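Local coordinates for protein TRAP dicarboxylate transporter-DctP subunit (Desulfovibrio desulfuricans subsp. desulfuricans, PDB 4NHB) that binds sn-glycerol-3-phosphate between its lobes and probably delivers it, as a periplasmic solute-binding protein, to a TRAP-type membrane transporter, at residues A81-I86 against S138-L143; A102-E107 against I175-N180; L106-L111 against K311-T316; A121-T126 against S265-W270; A182-I187 against G306-K311. One frame throughout, in Å; residues are numbered along the deposited sequence.

Contact 1: residues A81-I86 against S138-L143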
# COMPACT_ATOMS: atom_id res chain seq x y z
N ALA A 81 -8.46 14.06 -8.29
CA ALA A 81 -7.78 14.90 -9.26
C ALA A 81 -7.22 14.08 -10.41
O ALA A 81 -7.12 14.57 -11.55
CB ALA A 81 -6.66 15.70 -8.61
N THR A 82 -6.83 12.84 -10.12
CA THR A 82 -6.25 12.03 -11.18
C THR A 82 -7.38 11.51 -12.05
O THR A 82 -7.22 11.40 -13.27
CB THR A 82 -5.38 10.87 -10.67
OG1 THR A 82 -4.40 11.35 -9.73
CG2 THR A 82 -4.65 10.23 -11.82
N ARG A 83 -8.52 11.21 -11.44
CA ARG A 83 -9.69 10.74 -12.18
C ARG A 83 -10.11 11.83 -13.14
O ARG A 83 -10.45 11.57 -14.28
CB ARG A 83 -10.83 10.35 -11.26
CG ARG A 83 -10.53 9.09 -10.47
CD ARG A 83 -11.67 8.70 -9.58
NE ARG A 83 -12.83 8.22 -10.35
CZ ARG A 83 -14.06 8.10 -9.85
NH1 ARG A 83 -14.30 8.44 -8.60
NH2 ARG A 83 -15.05 7.63 -10.61
N LYS A 84 -10.04 13.07 -12.68
CA LYS A 84 -10.43 14.19 -13.53
C LYS A 84 -9.40 14.55 -14.58
O LYS A 84 -9.75 15.21 -15.56
CB LYS A 84 -10.79 15.39 -12.64
CG LYS A 84 -11.94 15.06 -11.70
CD LYS A 84 -12.92 16.23 -11.51
CE LYS A 84 -12.92 16.81 -10.09
NZ LYS A 84 -12.88 15.78 -8.97
N GLY A 85 -8.15 14.12 -14.41
CA GLY A 85 -7.09 14.46 -15.34
C GLY A 85 -6.44 15.79 -15.04
O GLY A 85 -5.57 16.28 -15.76
N ILE A 86 -6.86 16.39 -13.94
CA ILE A 86 -6.17 17.57 -13.45
C ILE A 86 -4.71 17.28 -13.24
O ILE A 86 -3.84 18.12 -13.53
CB ILE A 86 -6.81 18.08 -12.18
CG1 ILE A 86 -8.19 18.62 -12.58
CG2 ILE A 86 -5.94 19.13 -11.54
CD1 ILE A 86 -9.09 18.73 -11.50
N SER A 138 -13.60 3.64 -12.78
CA SER A 138 -12.77 4.65 -12.12
C SER A 138 -12.21 5.72 -13.06
O SER A 138 -11.96 6.83 -12.64
CB SER A 138 -11.60 3.96 -11.41
OG SER A 138 -10.78 3.27 -12.35
N GLY A 139 -12.00 5.37 -14.32
CA GLY A 139 -11.30 6.26 -15.22
C GLY A 139 -9.80 6.16 -15.04
O GLY A 139 -9.06 6.93 -15.65
N LEU A 140 -9.35 5.19 -14.22
CA LEU A 140 -7.92 4.97 -13.97
C LEU A 140 -7.47 3.60 -14.45
O LEU A 140 -8.24 2.64 -14.44
CB LEU A 140 -7.60 5.08 -12.47
CG LEU A 140 -8.02 6.38 -11.77
CD1 LEU A 140 -7.79 6.32 -10.30
CD2 LEU A 140 -7.28 7.55 -12.33
N ARG A 141 -6.21 3.52 -14.84
CA ARG A 141 -5.60 2.29 -15.26
C ARG A 141 -4.53 1.99 -14.24
O ARG A 141 -3.67 2.83 -13.98
CB ARG A 141 -4.98 2.50 -16.62
CG ARG A 141 -4.45 1.29 -17.34
CD ARG A 141 -4.08 1.78 -18.76
NE ARG A 141 -3.71 0.74 -19.70
CZ ARG A 141 -4.54 0.20 -20.59
NH1 ARG A 141 -5.80 0.59 -20.66
NH2 ARG A 141 -4.10 -0.74 -21.41
N THR A 142 -4.58 0.79 -13.68
CA THR A 142 -3.59 0.36 -12.71
C THR A 142 -2.35 -0.21 -13.43
O THR A 142 -2.45 -1.24 -14.10
CB THR A 142 -4.24 -0.72 -11.85
OG1 THR A 142 -5.52 -0.23 -11.37
CG2 THR A 142 -3.36 -1.09 -10.67
N LEU A 143 -1.20 0.44 -13.31
CA LEU A 143 -0.05 0.06 -14.14
C LEU A 143 0.86 -0.99 -13.52
O LEU A 143 1.66 -1.63 -14.21
CB LEU A 143 0.79 1.30 -14.49
CG LEU A 143 0.18 2.34 -15.45
CD1 LEU A 143 1.07 3.59 -15.56
CD2 LEU A 143 -0.06 1.72 -16.84
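The carbonyl oxygen of Ser138 takes a hydrogen bond from the side chain of Arg83, whose NE lies 2.8 Å from Ser138 O. The nitrogen comes in on a lone pair, in the carbonyl plane, while the oxygen sits 17° out of the guanidinium plane. A bend at chi3 (70°) turns the guanidinium toward this carbonyl, and the CG above the bend rests on Leu140 CD1 at 3.9 Å. The other branch of Leu140 serves the second helix residue: its CD2 meets the methyl CG2 of Thr82 at 3.8 Å, the two side chains crossing at about a right angle. Thr82 OG1 is engaged within its own helix, on Tyr78 O. Ser138 OG accepts from Leu140 N at 3.0 Å and also bonds to Phe134 O, fixing the bend at Gly139, where phi is positive. The arrangement is an ST turn linking helix 134-138 to strand 140-142, packed on the C-terminal end of helix 75-84.

Contact 2: residues A102-E107 against I175-N180; sequences AMAMLE and IPLYTN. With G3P (sn-glycerol-3-phosphate), chain P.
Tyr178 OH donates to Glu107 OE1 at 2.7 Å, and the two side chains cross at about a right angle. The Glu107 chain runs extended beyond CG (chi2 -179°), which carries its carboxylate out to Tyr178 and the ligand. The carboxylate and ring planes are 88° apart, and the hydroxyl meets OE1 from above the carboxylate plane, 59° out of it, while OE1 itself lies near the ring plane at the phenol's edge. OE1 is also hydrogen-bonded to Thr94 OG1.

The ligand is held through the other oxygen: O1 of sn-glycerol-3-phosphate donates to Glu107 OE2 at 2.7 Å, and Ile237 N also bonds to OE2. With both oxygens engaged, the carboxylate is fixed in rotation. This is the glycerol end of the binding site in the type 2 periplasmic-binding-protein fold; Tyr178 stands in the second shell behind Glu107, with a weak bond to Arg151, itself a ligand-binding residue.

Van der Waals contacts complete the interface. Leu177 sends CD2 onto Ala104, 3.8 Å from its CB and 3.4 Å from its carbonyl O, while CD1 covers one face of the Tyr178 ring near the rim. Ile175, at the N-cap position of helix 176-184, lays CD1 against ligand C1 at 3.7 Å.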
# COMPACT_ATOMS: atom_id res chain seq x y z
N ALA A 102 -13.12 -4.86 -5.17
CA ALA A 102 -12.17 -5.93 -5.29
C ALA A 102 -10.74 -5.42 -5.00
O ALA A 102 -9.89 -6.20 -4.53
CB ALA A 102 -12.22 -6.57 -6.68
N MET A 103 -10.50 -4.13 -5.24
CA MET A 103 -9.17 -3.55 -4.98
C MET A 103 -8.74 -3.78 -3.54
O MET A 103 -7.54 -3.90 -3.25
CB MET A 103 -9.15 -2.06 -5.30
CG MET A 103 -9.47 -1.73 -6.73
SD MET A 103 -8.37 -2.53 -7.90
CE MET A 103 -7.26 -1.22 -8.40
N ALA A 104 -9.72 -3.83 -2.63
CA ALA A 104 -9.41 -4.13 -1.22
C ALA A 104 -8.65 -5.43 -1.09
O ALA A 104 -7.81 -5.57 -0.22
CB ALA A 104 -10.68 -4.20 -0.39
N MET A 105 -8.95 -6.38 -1.96
CA MET A 105 -8.34 -7.70 -1.86
C MET A 105 -6.84 -7.75 -2.20
O MET A 105 -6.21 -8.77 -1.93
CB MET A 105 -9.13 -8.71 -2.70
CG MET A 105 -10.57 -8.86 -2.20
SD MET A 105 -11.46 -10.28 -2.88
CE MET A 105 -10.87 -11.56 -1.83
N LEU A 106 -6.29 -6.66 -2.74
CA LEU A 106 -4.84 -6.50 -2.89
C LEU A 106 -4.16 -6.67 -1.52
O LEU A 106 -3.02 -7.12 -1.45
CB LEU A 106 -4.48 -5.15 -3.51
CG LEU A 106 -4.84 -4.96 -5.01
CD1 LEU A 106 -4.79 -3.50 -5.52
CD2 LEU A 106 -3.95 -5.79 -5.88
N GLU A 107 -4.87 -6.31 -0.45
CA GLU A 107 -4.36 -6.40 0.92
C GLU A 107 -5.16 -7.37 1.83
O GLU A 107 -5.30 -7.14 3.01
CB GLU A 107 -4.26 -4.98 1.52
CG GLU A 107 -3.29 -4.10 0.78
CD GLU A 107 -3.11 -2.69 1.34
OE1 GLU A 107 -3.99 -2.21 2.09
OE2 GLU A 107 -2.07 -2.06 0.99
N ILE A 175 -10.17 3.17 5.71
CA ILE A 175 -10.47 2.34 4.56
C ILE A 175 -11.23 1.15 5.13
O ILE A 175 -10.87 0.64 6.17
CB ILE A 175 -9.15 1.81 3.87
CG1 ILE A 175 -8.23 2.96 3.47
CG2 ILE A 175 -9.50 0.95 2.67
CD1 ILE A 175 -6.88 2.52 2.79
N PRO A 176 -12.30 0.72 4.47
CA PRO A 176 -13.12 -0.30 5.14
C PRO A 176 -12.40 -1.58 5.59
O PRO A 176 -12.54 -2.09 6.73
CB PRO A 176 -14.21 -0.57 4.09
CG PRO A 176 -14.42 0.77 3.48
CD PRO A 176 -13.02 1.35 3.36
N LEU A 177 -11.57 -2.13 4.72
CA LEU A 177 -10.91 -3.37 5.08
C LEU A 177 -10.10 -3.26 6.41
O LEU A 177 -10.00 -4.24 7.16
CB LEU A 177 -10.07 -3.86 3.88
CG LEU A 177 -8.63 -3.42 3.79
CD1 LEU A 177 -7.80 -4.38 4.58
CD2 LEU A 177 -8.15 -3.41 2.33
N TYR A 178 -9.55 -2.08 6.71
CA TYR A 178 -8.81 -1.84 7.96
C TYR A 178 -9.69 -1.61 9.24
O TYR A 178 -9.38 -2.09 10.32
CB TYR A 178 -7.87 -0.63 7.79
CG TYR A 178 -6.64 -0.96 6.95
CD1 TYR A 178 -5.55 -1.54 7.52
CD2 TYR A 178 -6.62 -0.73 5.58
CE1 TYR A 178 -4.41 -1.84 6.75
CE2 TYR A 178 -5.51 -1.07 4.81
CZ TYR A 178 -4.41 -1.60 5.42
OH TYR A 178 -3.30 -1.95 4.69
N THR A 179 -10.76 -0.85 9.10
CA THR A 179 -11.67 -0.60 10.22
C THR A 179 -12.37 -1.92 10.56
O THR A 179 -12.53 -2.25 11.73
CB THR A 179 -12.70 0.51 9.90
OG1 THR A 179 -13.42 0.18 8.71
CG2 THR A 179 -12.00 1.88 9.71
N ASN A 180 -12.73 -2.68 9.54
CA ASN A 180 -13.32 -4.01 9.78
C ASN A 180 -12.35 -4.96 10.47
O ASN A 180 -12.68 -5.67 11.41
CB ASN A 180 -13.78 -4.63 8.48
CG ASN A 180 -14.53 -5.92 8.72
OD1 ASN A 180 -15.59 -5.91 9.35
ND2 ASN A 180 -13.95 -7.03 8.31
O1 G3P P . -2.91 0.55 0.84
C1 G3P P . -3.55 1.14 1.93
C2 G3P P . -2.51 1.70 2.91
O2 G3P P . -1.72 2.65 2.24
C3 G3P P . -3.23 2.36 4.09
O1P G3P P . -2.40 2.34 5.20
O4P G3P P . -0.64 3.81 4.40
O2P G3P P . -2.61 4.81 5.67
O3P G3P P . -0.88 3.50 6.89
P G3P P . -1.59 3.71 5.56

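Contact 3: residues L106-L111 against K311-T316; sequences LETPML and KLFYDT. With G3P (sn-glycerol-3-phosphate), chain P.
With chi1 at -53°, Phe313 places CG anti to its carbonyl carbon, and the ring reaches from helix 311-316 to the backbone bend at Thr108 and Pro109. Thr108 answers with its methyl: CG2 stands anti to the backbone N, facing the ring, and meets Phe313 CE2 at 3.8 Å from an oblique direction. Its hydroxyl also lies beside the ring but makes its hydrogen bond to Met105 O, so that the polar end is satisfied within the loop. Pro109 arrives from the opposite direction to Phe313. Its CD lies in the ring plane, 3.8 Å from Phe313 CZ, making this an edge contact.

No hydrogen bond joins the two segments; the ring carries the whole contact. On the helix, Leu312 O receives both Thr316 N and Thr316 OG1 from opposite faces of its plane, the hydroxyl at 2.5 Å. Lys311 NZ forms a salt bridge with Asp315 one turn on. Pro109 O accepts from Trp310 NE1, just before the helix, and Thr108 also touches Leu324 of helix 320-329. Thr108 to Leu111 form a type II beta turn, which directly follows the ligand-binding Glu107 and packs against the C-terminal helices.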
# COMPACT_ATOMS: atom_id res chain seq x y z
N LEU A 106 -6.29 -6.66 -2.74
CA LEU A 106 -4.84 -6.50 -2.89
C LEU A 106 -4.16 -6.67 -1.52
O LEU A 106 -3.02 -7.12 -1.45
CB LEU A 106 -4.48 -5.15 -3.51
CG LEU A 106 -4.84 -4.96 -5.01
CD1 LEU A 106 -4.79 -3.50 -5.52
CD2 LEU A 106 -3.95 -5.79 -5.88
N GLU A 107 -4.87 -6.31 -0.45
CA GLU A 107 -4.36 -6.40 0.92
C GLU A 107 -5.16 -7.37 1.83
O GLU A 107 -5.30 -7.14 3.01
CB GLU A 107 -4.26 -4.98 1.52
CG GLU A 107 -3.29 -4.10 0.78
CD GLU A 107 -3.11 -2.69 1.34
OE1 GLU A 107 -3.99 -2.21 2.09
OE2 GLU A 107 -2.07 -2.06 0.99
N THR A 108 -5.66 -8.46 1.24
CA THR A 108 -6.39 -9.52 1.97
C THR A 108 -5.58 -9.98 3.15
O THR A 108 -4.43 -10.42 3.00
CB THR A 108 -6.65 -10.74 1.04
OG1 THR A 108 -7.44 -10.34 -0.07
CG2 THR A 108 -7.34 -11.90 1.77
N PRO A 109 -6.14 -9.84 4.37
CA PRO A 109 -5.33 -10.24 5.51
C PRO A 109 -5.01 -11.73 5.48
O PRO A 109 -5.84 -12.50 5.05
CB PRO A 109 -6.21 -9.87 6.71
CG PRO A 109 -7.08 -8.75 6.21
CD PRO A 109 -7.34 -9.08 4.77
N MET A 110 -3.82 -12.10 5.91
CA MET A 110 -3.46 -13.51 6.03
C MET A 110 -3.46 -14.26 4.71
O MET A 110 -3.67 -15.47 4.68
CB MET A 110 -4.47 -14.22 6.94
CG MET A 110 -4.69 -13.55 8.25
SD MET A 110 -3.12 -13.32 9.09
CE MET A 110 -2.28 -14.87 8.77
N LEU A 111 -3.26 -13.57 3.60
CA LEU A 111 -3.39 -14.28 2.32
C LEU A 111 -2.06 -14.82 1.78
O LEU A 111 -2.02 -15.91 1.21
CB LEU A 111 -4.06 -13.39 1.29
CG LEU A 111 -4.25 -14.11 -0.06
CD1 LEU A 111 -5.16 -15.34 0.05
CD2 LEU A 111 -4.78 -13.14 -1.09
N LYS A 311 -15.20 -12.11 5.36
CA LYS A 311 -16.62 -11.93 5.07
C LYS A 311 -16.81 -10.60 4.37
O LYS A 311 -17.61 -10.46 3.45
CB LYS A 311 -17.49 -11.98 6.34
CG LYS A 311 -18.96 -11.60 6.11
CD LYS A 311 -19.74 -11.46 7.43
CE LYS A 311 -21.07 -10.67 7.29
NZ LYS A 311 -22.04 -11.29 6.32
N LEU A 312 -16.04 -9.60 4.79
CA LEU A 312 -16.12 -8.31 4.13
C LEU A 312 -16.02 -8.49 2.61
O LEU A 312 -16.75 -7.85 1.86
CB LEU A 312 -15.02 -7.34 4.62
CG LEU A 312 -14.79 -6.13 3.72
CD1 LEU A 312 -16.07 -5.30 3.70
CD2 LEU A 312 -13.57 -5.27 4.18
N PHE A 313 -15.13 -9.37 2.15
CA PHE A 313 -14.91 -9.52 0.72
C PHE A 313 -16.03 -10.36 0.05
O PHE A 313 -16.47 -10.07 -1.07
CB PHE A 313 -13.57 -10.19 0.41
CG PHE A 313 -12.37 -9.54 1.06
CD1 PHE A 313 -12.14 -8.20 0.96
CD2 PHE A 313 -11.48 -10.30 1.79
CE1 PHE A 313 -11.03 -7.63 1.55
CE2 PHE A 313 -10.36 -9.71 2.37
CZ PHE A 313 -10.16 -8.39 2.26
N TYR A 314 -16.42 -11.43 0.72
CA TYR A 314 -17.50 -12.26 0.21
C TYR A 314 -18.78 -11.42 0.07
O TYR A 314 -19.51 -11.55 -0.94
CB TYR A 314 -17.72 -13.44 1.14
CG TYR A 314 -16.65 -14.51 1.07
CD1 TYR A 314 -16.44 -15.24 -0.09
CD2 TYR A 314 -15.90 -14.84 2.20
CE1 TYR A 314 -15.49 -16.26 -0.14
CE2 TYR A 314 -14.95 -15.83 2.15
CZ TYR A 314 -14.75 -16.55 0.98
OH TYR A 314 -13.82 -17.54 0.96
N ASP A 315 -19.00 -10.52 1.04
CA ASP A 315 -20.15 -9.62 1.02
C ASP A 315 -20.05 -8.61 -0.10
O ASP A 315 -21.04 -8.30 -0.75
CB ASP A 315 -20.24 -8.84 2.32
CG ASP A 315 -20.72 -9.67 3.50
OD1 ASP A 315 -21.11 -10.85 3.34
OD2 ASP A 315 -20.69 -9.12 4.60
N THR A 316 -18.85 -8.06 -0.32
CA THR A 316 -18.69 -6.91 -1.22
C THR A 316 -18.14 -7.19 -2.62
O THR A 316 -18.34 -6.39 -3.54
CB THR A 316 -17.77 -5.83 -0.60
OG1 THR A 316 -16.52 -6.42 -0.19
CG2 THR A 316 -18.45 -5.16 0.61
O1 G3P P . -2.91 0.55 0.84
C1 G3P P . -3.55 1.14 1.93
C2 G3P P . -2.51 1.70 2.91
O2 G3P P . -1.72 2.65 2.24
C3 G3P P . -3.23 2.36 4.09
O1P G3P P . -2.40 2.34 5.20
O4P G3P P . -0.64 3.81 4.40
O2P G3P P . -2.61 4.81 5.67
O3P G3P P . -0.88 3.50 6.89
P G3P P . -1.59 3.71 5.56

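Contact 4: residues A121-T126 against S265-W270; sequences AMEGKT and SADDVW
Met122 packs its CB against the benzo part of the Trp270 indole, 3.9 Å from CZ2, with CG slightly farther from that atom. The two side chains cross at about a right angle, and the methionine comes in obliquely to the ring. Both residues are buried. Trp270 NE1 is satisfied by Ala145 O, a bond that helps fix the rotation of the indole, while Leu115 and Ala118 of helix 115-122 also touch the ring.

The exposed end is quite different. Glu123, extended beyond CG (chi2 179°), brings OE2 to 3.1 Å from Asp267 OD1, two acceptors with their carboxylate planes 49° apart. No hydrogen bond joins them; the pairing is probably made tolerable by Arg119, which forms salt bridges to both acids, and by Lys263, which forms one to Asp267. The same OE2 passes Trp270 CD1 at 4.2 Å.

The contact is helix-to-helix packing: the C-terminal end of helix 115-122 lies against the middle of the long helix 252-286, with an apolar contact inside and a cluster of charged side chains on the exposed side.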
# COMPACT_ATOMS: atom_id res chain seq x y z
N ALA A 121 1.51 -13.71 -7.21
CA ALA A 121 0.09 -13.41 -7.38
C ALA A 121 -0.12 -12.06 -8.04
O ALA A 121 -0.98 -11.88 -8.91
CB ALA A 121 -0.65 -13.45 -6.03
N MET A 122 0.66 -11.08 -7.62
CA MET A 122 0.42 -9.73 -8.08
C MET A 122 0.89 -9.52 -9.53
O MET A 122 0.44 -8.59 -10.20
CB MET A 122 1.09 -8.73 -7.16
CG MET A 122 0.45 -8.65 -5.79
SD MET A 122 -1.21 -7.98 -5.89
CE MET A 122 -2.06 -8.99 -4.70
N GLU A 123 1.79 -10.37 -10.01
CA GLU A 123 2.24 -10.28 -11.39
C GLU A 123 1.51 -11.32 -12.24
O GLU A 123 1.85 -11.54 -13.43
CB GLU A 123 3.76 -10.51 -11.48
CG GLU A 123 4.57 -9.37 -10.87
CD GLU A 123 6.08 -9.59 -10.92
OE1 GLU A 123 6.55 -10.71 -11.30
OE2 GLU A 123 6.80 -8.63 -10.58
N GLY A 124 0.54 -11.99 -11.62
CA GLY A 124 -0.13 -13.11 -12.23
C GLY A 124 -1.63 -12.87 -12.25
O GLY A 124 -2.11 -11.72 -12.36
N LYS A 125 -2.36 -13.96 -12.10
CA LYS A 125 -3.79 -13.96 -12.35
C LYS A 125 -4.56 -13.22 -11.24
O LYS A 125 -5.64 -12.71 -11.47
CB LYS A 125 -4.29 -15.41 -12.45
CG LYS A 125 -5.73 -15.57 -12.96
CD LYS A 125 -5.86 -15.26 -14.47
CE LYS A 125 -7.30 -15.46 -14.99
NZ LYS A 125 -7.94 -16.66 -14.39
N THR A 126 -4.00 -13.19 -10.03
CA THR A 126 -4.70 -12.58 -8.90
C THR A 126 -4.96 -11.08 -9.18
O THR A 126 -6.06 -10.56 -9.00
CB THR A 126 -3.93 -12.71 -7.61
OG1 THR A 126 -3.67 -14.09 -7.34
CG2 THR A 126 -4.75 -12.13 -6.46
N SER A 265 10.09 -0.14 -12.44
CA SER A 265 10.00 0.50 -11.15
C SER A 265 9.41 -0.45 -10.09
O SER A 265 9.96 -0.60 -9.01
CB SER A 265 9.16 1.76 -11.26
OG SER A 265 8.99 2.23 -9.96
N ALA A 266 8.30 -1.13 -10.41
CA ALA A 266 7.72 -2.09 -9.48
C ALA A 266 8.71 -3.18 -9.14
O ALA A 266 8.88 -3.58 -7.97
CB ALA A 266 6.48 -2.69 -10.10
N ASP A 267 9.36 -3.69 -10.17
CA ASP A 267 10.37 -4.75 -9.99
C ASP A 267 11.50 -4.33 -9.01
O ASP A 267 11.94 -5.12 -8.16
CB ASP A 267 10.91 -5.21 -11.37
CG ASP A 267 9.94 -6.14 -12.11
OD1 ASP A 267 8.83 -6.45 -11.59
OD2 ASP A 267 10.24 -6.58 -13.23
N ASP A 268 11.92 -3.08 -9.09
CA ASP A 268 12.96 -2.54 -8.21
C ASP A 268 12.48 -2.54 -6.76
O ASP A 268 13.21 -2.89 -5.85
CB ASP A 268 13.30 -1.12 -8.63
CG ASP A 268 14.12 -1.06 -9.94
OD1 ASP A 268 14.62 -2.10 -10.39
OD2 ASP A 268 14.25 0.04 -10.49
N VAL A 269 11.23 -2.12 -6.56
CA VAL A 269 10.68 -1.99 -5.20
C VAL A 269 10.50 -3.38 -4.56
O VAL A 269 10.82 -3.58 -3.35
CB VAL A 269 9.36 -1.24 -5.21
CG1 VAL A 269 8.75 -1.26 -3.83
CG2 VAL A 269 9.53 0.22 -5.73
N TRP A 270 9.96 -4.33 -5.33
CA TRP A 270 9.81 -5.73 -4.82
C TRP A 270 11.15 -6.20 -4.29
O TRP A 270 11.24 -6.90 -3.29
CB TRP A 270 9.38 -6.73 -5.90
CG TRP A 270 7.95 -6.71 -6.20
CD1 TRP A 270 7.35 -6.15 -7.29
CD2 TRP A 270 6.91 -7.28 -5.42
NE1 TRP A 270 5.98 -6.32 -7.22
CE2 TRP A 270 5.68 -7.01 -6.08
CE3 TRP A 270 6.88 -7.98 -4.21
CZ2 TRP A 270 4.45 -7.41 -5.57
CZ3 TRP A 270 5.66 -8.39 -3.71
CH2 TRP A 270 4.45 -8.10 -4.39

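Contact 5: residues A182-I187 against G306-K311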
# COMPACT_ATOMS: atom_id res chain seq x y z
N ALA A 182 -9.78 -4.19 12.32
CA ALA A 182 -9.51 -3.77 13.68
C ALA A 182 -10.58 -4.30 14.62
O ALA A 182 -10.31 -4.83 15.69
CB ALA A 182 -9.44 -2.25 13.76
N LYS A 183 -11.82 -4.20 14.19
CA LYS A 183 -12.92 -4.74 14.99
C LYS A 183 -12.70 -6.20 15.31
O LYS A 183 -12.71 -6.60 16.49
CB LYS A 183 -14.24 -4.59 14.25
CG LYS A 183 -14.38 -3.23 13.61
CD LYS A 183 -15.72 -2.61 13.80
CE LYS A 183 -15.88 -1.47 12.86
NZ LYS A 183 -17.27 -0.94 12.80
N GLU A 184 -12.44 -7.00 14.27
CA GLU A 184 -12.33 -8.44 14.45
C GLU A 184 -11.20 -8.72 15.43
O GLU A 184 -11.17 -9.78 16.05
CB GLU A 184 -12.05 -9.14 13.12
CG GLU A 184 -13.21 -9.20 12.16
CD GLU A 184 -14.36 -10.04 12.66
OE1 GLU A 184 -14.22 -10.67 13.75
OE2 GLU A 184 -15.41 -10.04 11.99
N CYS A 185 -10.26 -7.79 15.57
CA CYS A 185 -9.10 -7.98 16.45
C CYS A 185 -9.40 -7.53 17.90
O CYS A 185 -8.55 -7.65 18.81
CB CYS A 185 -7.91 -7.20 15.92
SG CYS A 185 -7.10 -7.94 14.54
N GLY A 186 -10.60 -7.01 18.08
CA GLY A 186 -10.97 -6.40 19.36
C GLY A 186 -10.29 -5.06 19.59
O GLY A 186 -10.16 -4.62 20.72
N ILE A 187 -9.83 -4.42 18.50
CA ILE A 187 -9.11 -3.16 18.59
C ILE A 187 -10.07 -1.96 18.50
O ILE A 187 -10.97 -1.94 17.67
CB ILE A 187 -8.07 -3.06 17.45
CG1 ILE A 187 -6.90 -4.02 17.72
CG2 ILE A 187 -7.56 -1.63 17.31
CD1 ILE A 187 -6.03 -4.35 16.45
N GLY A 306 -8.26 -12.34 11.12
CA GLY A 306 -7.97 -12.20 9.70
C GLY A 306 -8.86 -13.03 8.81
O GLY A 306 -9.37 -12.51 7.81
N LYS A 307 -9.03 -14.30 9.14
CA LYS A 307 -9.95 -15.18 8.41
C LYS A 307 -11.41 -14.67 8.48
O LYS A 307 -12.07 -14.59 7.45
CB LYS A 307 -9.85 -16.62 8.92
CG LYS A 307 -8.52 -17.36 8.68
CD LYS A 307 -7.82 -16.92 7.40
CE LYS A 307 -6.98 -18.02 6.74
NZ LYS A 307 -6.19 -18.84 7.68
N ARG A 308 -11.89 -14.29 9.67
CA ARG A 308 -13.25 -13.74 9.78
C ARG A 308 -13.44 -12.52 8.88
O ARG A 308 -14.50 -12.31 8.28
CB ARG A 308 -13.58 -13.32 11.23
CG ARG A 308 -13.82 -14.45 12.21
CD ARG A 308 -14.42 -13.94 13.52
NE ARG A 308 -13.49 -13.13 14.31
CZ ARG A 308 -12.57 -13.61 15.14
NH1 ARG A 308 -12.43 -14.91 15.32
NH2 ARG A 308 -11.78 -12.77 15.81
N SER A 309 -12.41 -11.68 8.82
CA SER A 309 -12.52 -10.43 8.09
C SER A 309 -12.77 -10.65 6.60
O SER A 309 -13.21 -9.74 5.91
CB SER A 309 -11.28 -9.53 8.31
OG SER A 309 -10.06 -10.14 7.92
N TRP A 310 -12.52 -11.86 6.09
CA TRP A 310 -12.82 -12.13 4.69
C TRP A 310 -14.32 -12.04 4.36
O TRP A 310 -14.68 -11.90 3.19
CB TRP A 310 -12.26 -13.48 4.25
CG TRP A 310 -10.76 -13.58 4.31
CD1 TRP A 310 -9.90 -12.65 4.84
CD2 TRP A 310 -9.95 -14.67 3.87
NE1 TRP A 310 -8.60 -13.09 4.73
CE2 TRP A 310 -8.61 -14.33 4.13
CE3 TRP A 310 -10.23 -15.89 3.26
CZ2 TRP A 310 -7.55 -15.19 3.82
CZ3 TRP A 310 -9.19 -16.73 2.95
CH2 TRP A 310 -7.86 -16.38 3.23
N LYS A 311 -15.20 -12.11 5.36
CA LYS A 311 -16.62 -11.93 5.07
C LYS A 311 -16.81 -10.60 4.37
O LYS A 311 -17.61 -10.46 3.45
CB LYS A 311 -17.49 -11.98 6.34
CG LYS A 311 -18.96 -11.60 6.11
CD LYS A 311 -19.74 -11.46 7.43
CE LYS A 311 -21.07 -10.67 7.29
NZ LYS A 311 -22.04 -11.29 6.32
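Arg308 grips Glu184 side-on with two nitrogens: NE forms a salt bridge with Glu184 OE1 at 2.6 Å, and NH2 donates a hydrogen bond to the backbone Glu184 O at 3.1 Å, with an N-H...acceptor angle of 149°. Both acceptors lie close to the guanidinium plane, so its NE edge is matched to one carboxylate oxygen and one carbonyl. The carboxylate is turned 51° from the guanidinium, and NE meets OE1 from above the carboxylate's own plane. A bend at chi2 (-66°) curls the glutamate so that its acid group can share the arginine with its own main chain.

The aliphatic part of Glu184 also lies over the type I turn from Arg308 to Lys311, CG 4.3 Å from Ser309 CB. Ser309 OG turns back instead and bonds to Gly306 O at a very short 2.5 Å.

On the other segment, Ala182 O accepts from both Cys185 N and Ile187 N, which reach it from opposite faces of its plane. Gly186, with positive phi, closes the helix in a Schellman motif, and Cys185 O is taken by His301 NE2. The C-terminal end of helix 176-184 thus lies against the last part of helix 296-308, with strand 169-172 touching Ala182 and Ile187, and Pro109 packing on Ser309.

Overall arrangement
From the N terminus, helix 75-84 is the first to be tied, when contact 1 closes on strand 140-142. Before that closure the chain has passed through 102-111, which opens contacts 2 and 3, and through 121-126, which opens contact 4; contact 1 therefore crosses all three. Contact 2 closes at helix 176-184, whose far end opens contact 5, so these two run in series. Contact 4 closes next, on helix 252-286, crossing contacts 2 and 5. Contact 5 then closes at 306-311 and contact 3 at 311-316, its long loop enclosing contacts 4 and 5. Contacts 2, 3 and 5 lie close together, and the first two share the ligand-binding Glu107; Leu106, also common to both, touches Met122 of contact 4.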